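Local coordinates for protein hydratase ChsH2 (Mycobacterium tuberculosis SUMu008, PDB 4W78) that forms with ChsH1 a MaoC-like enoyl-CoA hydratase complex that mediates cholesterol catabolism and probably adds water to an enoyl-CoA intermediate, at residues L11-D16 and V59-T64. Numbering follows the deposited sequence.
Sequences LKLYGD and VQRYVT
Leu-11 fits between two side chains from successive positions of a helix, Arg-61 and Tyr-62: its CB rests on the tyrosine, its CD1 on the arginine, and CD2 reaches both. Leu-11 CB lies 3.7 Å from Tyr-62 CD1 and equally near CE1, along a phenol that runs past the leucine in the opposite direction. Farther out, Leu-11 CD2 stands over the centre of one face of the Arg-61 guanidinium, 4.1 Å above its plane, while Leu-11 CD1 comes to 3.9 Å from Arg-61 NH2. Leucine and arginine cross nearly at right angles; a Leu-11 CG anti to the backbone N and beside the carbonyl carbon (chi1 173°) helps bring the methyls there. The pairing illustrates how a hot-dog fold, the architecture of MaoC-like hydratases, lays its long helix, 52-67, against a curved antiparallel sheet, here at strand 7-14, outermost within the chain; the N-to-C directions of residues 11-14 and 59-64 differ by 146°. Leu-13 brings CD2 to 4.0 Å from Arg-61 NH1 and packs on Trp-84 and Phe-92 as well. Polar partners lie outside the two segments. Tyr-62 OH hydrogen-bonds to the carbonyl of Pro-9, and the arginine chain, extended from CG to NE, leaves NH1 beside Leu-13, where it also hydrogen-bonds to the carbonyl of Ile-39 of the neighbouring ChsH1 chain.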
loop_
_atom_site.group_PDB
_atom_site.type_symbol
_atom_site.label_atom_id
_atom_site.label_comp_id
_atom_site.label_asym_id
_atom_site.label_seq_id
_atom_site.Cartn_x
_atom_site.Cartn_y
_atom_site.Cartn_z
ATOM N N LEU F 11 -1.012 6.738 -25.081
ATOM C CA LEU F 11 -1.034 7.004 -23.641
ATOM C C LEU F 11 0.392 7.192 -23.131
ATOM O O LEU F 11 1.220 6.296 -23.264
ATOM C CB LEU F 11 -1.706 5.865 -22.877
ATOM C CG LEU F 11 -1.622 5.967 -21.349
ATOM C CD1 LEU F 11 -2.370 7.189 -20.832
ATOM C CD2 LEU F 11 -2.125 4.683 -20.696
ATOM N N LYS F 12 0.678 8.361 -22.563
ATOM C CA LYS F 12 1.992 8.621 -21.977
ATOM C C LYS F 12 1.910 8.621 -20.459
ATOM O O LYS F 12 1.111 9.353 -19.872
ATOM C CB LYS F 12 2.553 9.966 -22.456
ATOM C CG LYS F 12 2.949 10.003 -23.916
ATOM C CD LYS F 12 3.459 11.382 -24.311
ATOM C CE LYS F 12 4.579 11.839 -23.390
ATOM N NZ LYS F 12 5.150 13.135 -23.851
ATOM N N LEU F 13 2.754 7.809 -19.836
ATOM C CA LEU F 13 2.784 7.692 -18.385
ATOM C C LEU F 13 4.167 8.004 -17.836
ATOM O O LEU F 13 5.161 7.415 -18.258
ATOM C CB LEU F 13 2.351 6.294 -17.954
ATOM C CG LEU F 13 0.874 5.978 -18.240
ATOM C CD1 LEU F 13 0.537 4.552 -17.822
ATOM C CD2 LEU F 13 -0.032 6.970 -17.547
ATOM N N TYR F 14 4.215 8.938 -16.893
ATOM C CA TYR F 14 5.459 9.320 -16.236
ATOM C C TYR F 14 5.669 8.412 -15.046
ATOM O O TYR F 14 4.863 8.399 -14.111
ATOM C CB TYR F 14 5.360 10.769 -15.770
ATOM C CG TYR F 14 6.613 11.332 -15.135
ATOM C CD1 TYR F 14 7.843 11.250 -15.774
ATOM C CD2 TYR F 14 6.553 11.997 -13.912
ATOM C CE1 TYR F 14 8.987 11.797 -15.199
ATOM C CE2 TYR F 14 7.691 12.544 -13.330
ATOM C CZ TYR F 14 8.902 12.440 -13.979
ATOM O OH TYR F 14 10.026 12.990 -13.408
ATOM N N GLY F 15 6.749 7.641 -15.089
ATOM C CA GLY F 15 7.067 6.721 -14.013
ATOM C C GLY F 15 7.805 7.379 -12.867
ATOM O O GLY F 15 8.976 7.089 -12.628
ATOM N N ASP F 16 7.134 8.278 -12.154
ATOM C CA ASP F 16 7.771 8.843 -10.976
ATOM C C ASP F 16 7.783 7.799 -9.857
ATOM O O ASP F 16 7.092 6.777 -9.941
ATOM C CB ASP F 16 7.186 10.212 -10.580
ATOM C CG ASP F 16 5.760 10.157 -10.076
ATOM O OD1 ASP F 16 5.214 9.070 -9.817
ATOM O OD2 ASP F 16 5.191 11.260 -9.903
ATOM N N VAL F 59 -1.256 -2.605 -19.551
ATOM C CA VAL F 59 -1.664 -3.064 -20.885
ATOM C C VAL F 59 -3.183 -3.259 -20.939
ATOM O O VAL F 59 -3.848 -2.856 -21.919
ATOM C CB VAL F 59 -0.926 -4.362 -21.274
ATOM C CG1 VAL F 59 -1.585 -5.032 -22.469
ATOM C CG2 VAL F 59 0.553 -4.071 -21.553
ATOM N N GLN F 60 -3.741 -3.868 -19.896
ATOM C CA GLN F 60 -5.194 -4.008 -19.774
ATOM C C GLN F 60 -5.889 -2.663 -19.823
ATOM O O GLN F 60 -6.841 -2.480 -20.605
ATOM C CB GLN F 60 -5.534 -4.721 -18.464
ATOM C CG GLN F 60 -7.007 -5.044 -18.302
ATOM C CD GLN F 60 -7.256 -5.770 -17.014
ATOM O OE1 GLN F 60 -7.346 -6.992 -16.986
ATOM N NE2 GLN F 60 -7.352 -5.020 -15.937
ATOM N N ARG F 61 -5.451 -1.731 -18.981
ATOM C CA ARG F 61 -6.035 -0.386 -18.927
ATOM C C ARG F 61 -5.973 0.300 -20.284
ATOM O O ARG F 61 -6.956 0.896 -20.742
ATOM C CB ARG F 61 -5.273 0.469 -17.921
ATOM C CG ARG F 61 -5.684 1.922 -17.989
ATOM C CD ARG F 61 -4.744 2.800 -17.203
ATOM N NE ARG F 61 -4.930 4.186 -17.614
ATOM C CZ ARG F 61 -4.210 5.198 -17.156
ATOM N NH1 ARG F 61 -3.255 4.981 -16.254
ATOM N NH2 ARG F 61 -4.447 6.425 -17.599
ATOM N N TYR F 62 -4.812 0.217 -20.920
ATOM C CA TYR F 62 -4.618 0.875 -22.210
ATOM C C TYR F 62 -5.649 0.393 -23.248
ATOM O O TYR F 62 -6.269 1.198 -23.967
ATOM C CB TYR F 62 -3.184 0.622 -22.683
ATOM C CG TYR F 62 -2.899 1.263 -24.008
ATOM C CD1 TYR F 62 -2.926 2.642 -24.140
ATOM C CD2 TYR F 62 -2.637 0.496 -25.134
ATOM C CE1 TYR F 62 -2.687 3.246 -25.367
ATOM C CE2 TYR F 62 -2.396 1.096 -26.371
ATOM C CZ TYR F 62 -2.419 2.471 -26.472
ATOM O OH TYR F 62 -2.183 3.085 -27.687
ATOM N N VAL F 63 -5.852 -0.920 -23.311
ATOM C CA VAL F 63 -6.804 -1.497 -24.257
ATOM C C VAL F 63 -8.252 -1.145 -23.912
ATOM O O VAL F 63 -9.034 -0.795 -24.801
ATOM C CB VAL F 63 -6.622 -3.035 -24.381
ATOM C CG1 VAL F 63 -7.735 -3.650 -25.230
ATOM C CG2 VAL F 63 -5.297 -3.330 -25.006
ATOM N N THR F 64 -8.617 -1.228 -22.631
ATOM C CA THR F 64 -10.002 -0.946 -22.242
ATOM C C THR F 64 -10.337 0.545 -22.244
ATOM O O THR F 64 -11.496 0.906 -22.403
ATOM C CB THR F 64 -10.402 -1.583 -20.904
ATOM O OG1 THR F 64 -9.563 -1.073 -19.856
ATOM C CG2 THR F 64 -10.259 -3.097 -20.985
#